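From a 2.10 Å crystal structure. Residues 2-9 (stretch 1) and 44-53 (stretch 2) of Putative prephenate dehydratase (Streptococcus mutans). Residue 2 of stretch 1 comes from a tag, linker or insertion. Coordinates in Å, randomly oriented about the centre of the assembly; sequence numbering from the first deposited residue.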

# COMPACT_ATOMS: atom_id res chain seq x y z
N THR B 2 -0.40 -8.63 -31.28
CA THR B 2 -1.09 -7.38 -31.66
C THR B 2 -2.43 -7.44 -32.44
O THR B 2 -2.94 -6.38 -32.82
CB THR B 2 -0.19 -6.44 -32.50
OG1 THR B 2 -0.78 -5.13 -32.54
CG2 THR B 2 -0.01 -6.94 -33.93
N MET B 3 -3.00 -8.62 -32.66
CA MET B 3 -4.27 -8.70 -33.38
C MET B 3 -5.47 -8.44 -32.46
O MET B 3 -6.21 -7.48 -32.66
CB MET B 3 -4.42 -10.07 -34.04
CG MET B 3 -4.49 -10.03 -35.55
SD MET B 3 -4.77 -11.67 -36.18
CE MET B 3 -4.23 -11.48 -37.87
N LYS B 4 -5.66 -9.32 -31.48
CA LYS B 4 -6.76 -9.22 -30.51
C LYS B 4 -6.31 -8.68 -29.15
O LYS B 4 -5.24 -9.03 -28.66
CB LYS B 4 -7.43 -10.57 -30.31
CG LYS B 4 -7.96 -11.15 -31.62
CD LYS B 4 -8.72 -12.47 -31.42
CE LYS B 4 -9.74 -12.70 -32.54
NZ LYS B 4 -10.58 -13.90 -32.25
N ILE B 5 -7.12 -7.80 -28.57
CA ILE B 5 -6.80 -7.19 -27.30
C ILE B 5 -7.91 -7.31 -26.26
O ILE B 5 -9.06 -6.98 -26.53
CB ILE B 5 -6.47 -5.70 -27.49
CG1 ILE B 5 -5.01 -5.54 -27.91
CG2 ILE B 5 -6.56 -4.97 -26.18
CD1 ILE B 5 -4.76 -5.56 -29.37
N ALA B 6 -7.54 -7.80 -25.09
CA ALA B 6 -8.47 -7.90 -23.97
C ALA B 6 -8.44 -6.64 -23.12
O ALA B 6 -7.37 -6.07 -22.87
CB ALA B 6 -8.14 -9.11 -23.11
N TYR B 7 -9.61 -6.21 -22.66
CA TYR B 7 -9.71 -5.05 -21.78
C TYR B 7 -10.78 -5.30 -20.73
O TYR B 7 -11.60 -6.21 -20.88
CB TYR B 7 -10.00 -3.76 -22.56
CG TYR B 7 -11.35 -3.73 -23.26
CD1 TYR B 7 -11.50 -4.21 -24.55
CD2 TYR B 7 -12.47 -3.21 -22.62
CE1 TYR B 7 -12.73 -4.18 -25.20
CE2 TYR B 7 -13.71 -3.17 -23.26
CZ TYR B 7 -13.83 -3.66 -24.54
OH TYR B 7 -15.04 -3.63 -25.18
N LEU B 8 -10.76 -4.51 -19.67
CA LEU B 8 -11.76 -4.63 -18.63
C LEU B 8 -13.07 -4.03 -19.13
O LEU B 8 -13.16 -2.83 -19.40
CB LEU B 8 -11.29 -3.94 -17.34
CG LEU B 8 -12.30 -3.84 -16.19
CD1 LEU B 8 -12.66 -5.22 -15.69
CD2 LEU B 8 -11.72 -3.01 -15.06
N GLY B 9 -14.08 -4.89 -19.28
CA GLY B 9 -15.36 -4.49 -19.81
C GLY B 9 -16.17 -3.74 -18.76
O GLY B 9 -15.69 -3.54 -17.65
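Stretch 2, residues 44-53: KQVCFAIVPV

Stretch 2 leaves a helix at Lys 44, whose positive phi (65°) closes a Schellman motif, runs through a short loop, then extends as a strand through Val 53. It lies alongside strand 4-8 in the same direction: the axes approach to 4.7 Å and cross at only -16°. Ala 6 anchors the register, paired with Ala 49 at a CA-CA distance of 4.6 Å. Ala 6 N donates to Phe 48 O (3.1 Å) and Ala 6 O accepts from Ile 50 N (2.8 Å), so one residue reaches both neighbours of its partner, the usual parallel pattern. Beyond it the ladder loosens: the bond from Leu 8 N to Ile 50 O (3.5 Å) is weak.

Earlier in stretch 2, Cys 47 N bonds to Lys 4 O at 2.7 Å. The CA-to-CB bond of Cys 47 points toward stretch 1, and its SG takes a weak bond from Lys 4 N (3.1 Å); a short, polarisable side chain suits this close approach to backbone.

The side chains alternate between two faces. On one, the small methyl of Ala 6 leaves room for the branched Val 46, with Ala 6 CB 3.5 Å from Val 46 CG2, while Ala 49 adds little bulk (Ala 6 CB to Ala 49 CB, 4.4 Å). On the other, Ile 5 packs against both Phe 48 and Ile 50: Ile 5 CG2 meets Ile 50 CD1 at 3.5 Å, and Ile 5 CG1, 4.1 Å from Phe 48 CB, lies at the ring edge. The beta-branched isoleucines, stiff near the backbone and wholly apolar, suit this buried layer, as does the apolar Phe 48 ring. Tyr 7 CB lies 4.4 Å from Ile 50 CB, but the tyrosine ring leads away.

Farther along, the CA-to-CB bond of Leu 8 points toward stretch 2, and Leu 8 CD2 rests 3.8 Å from Pro 52 CG.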

# COMPACT_ATOMS: atom_id res chain seq x y z
N LYS B 44 -3.89 -17.38 -24.47
CA LYS B 44 -3.56 -17.07 -25.87
C LYS B 44 -4.79 -16.72 -26.71
O LYS B 44 -4.76 -16.87 -27.93
CB LYS B 44 -2.81 -18.23 -26.54
CG LYS B 44 -1.60 -18.76 -25.78
CD LYS B 44 -0.63 -19.43 -26.75
CE LYS B 44 0.07 -20.62 -26.11
NZ LYS B 44 0.28 -21.73 -27.09
N GLN B 45 -5.87 -16.27 -26.07
CA GLN B 45 -7.00 -15.71 -26.80
C GLN B 45 -6.66 -14.33 -27.34
O GLN B 45 -7.12 -13.92 -28.41
CB GLN B 45 -8.24 -15.61 -25.92
CG GLN B 45 -8.49 -16.82 -25.04
CD GLN B 45 -9.73 -16.66 -24.19
OE1 GLN B 45 -10.70 -16.01 -24.60
NE2 GLN B 45 -9.73 -17.26 -23.01
N VAL B 46 -5.85 -13.61 -26.58
CA VAL B 46 -5.53 -12.24 -26.94
C VAL B 46 -4.04 -12.01 -26.88
O VAL B 46 -3.26 -12.84 -26.40
CB VAL B 46 -6.24 -11.19 -26.05
CG1 VAL B 46 -7.76 -11.32 -26.17
CG2 VAL B 46 -5.78 -11.30 -24.60
N CYS B 47 -3.69 -10.85 -27.39
CA CYS B 47 -2.32 -10.52 -27.68
C CYS B 47 -1.66 -9.61 -26.66
O CYS B 47 -0.46 -9.70 -26.39
CB CYS B 47 -2.36 -9.83 -29.03
SG CYS B 47 -3.25 -10.82 -30.25
N PHE B 48 -2.50 -8.77 -26.07
CA PHE B 48 -2.16 -7.81 -25.03
C PHE B 48 -3.38 -7.71 -24.14
O PHE B 48 -4.49 -7.99 -24.60
CB PHE B 48 -1.80 -6.41 -25.59
CG PHE B 48 -0.55 -6.37 -26.42
CD1 PHE B 48 0.69 -6.20 -25.83
CD2 PHE B 48 -0.61 -6.50 -27.80
CE1 PHE B 48 1.85 -6.17 -26.59
CE2 PHE B 48 0.54 -6.47 -28.57
CZ PHE B 48 1.77 -6.31 -27.96
N ALA B 49 -3.20 -7.34 -22.89
CA ALA B 49 -4.35 -7.07 -22.03
C ALA B 49 -4.20 -5.68 -21.43
O ALA B 49 -3.08 -5.24 -21.17
CB ALA B 49 -4.46 -8.13 -20.95
N ILE B 50 -5.32 -4.99 -21.26
CA ILE B 50 -5.31 -3.64 -20.68
C ILE B 50 -6.15 -3.62 -19.41
O ILE B 50 -7.32 -4.01 -19.41
CB ILE B 50 -5.83 -2.57 -21.69
CG1 ILE B 50 -4.78 -2.29 -22.76
CG2 ILE B 50 -5.98 -1.23 -21.00
CD1 ILE B 50 -4.63 -3.34 -23.80
N VAL B 51 -5.51 -3.20 -18.32
CA VAL B 51 -6.13 -3.16 -17.01
C VAL B 51 -5.78 -1.87 -16.27
O VAL B 51 -4.70 -1.31 -16.46
CB VAL B 51 -5.71 -4.36 -16.12
CG1 VAL B 51 -6.17 -5.69 -16.73
CG2 VAL B 51 -4.20 -4.35 -15.86
N PRO B 52 -6.71 -1.37 -15.43
CA PRO B 52 -6.38 -0.29 -14.50
C PRO B 52 -5.43 -0.80 -13.43
O PRO B 52 -5.59 -1.94 -12.98
CB PRO B 52 -7.74 0.09 -13.90
CG PRO B 52 -8.57 -1.14 -14.02
CD PRO B 52 -8.09 -1.87 -15.25
N VAL B 53 -4.41 -0.03 -13.07
CA VAL B 53 -3.53 -0.47 -11.99
C VAL B 53 -3.51 0.46 -10.78
O VAL B 53 -3.31 0.01 -9.66
CB VAL B 53 -2.08 -0.70 -12.50
CG1 VAL B 53 -2.11 -1.47 -13.82
CG2 VAL B 53 -1.29 0.60 -12.62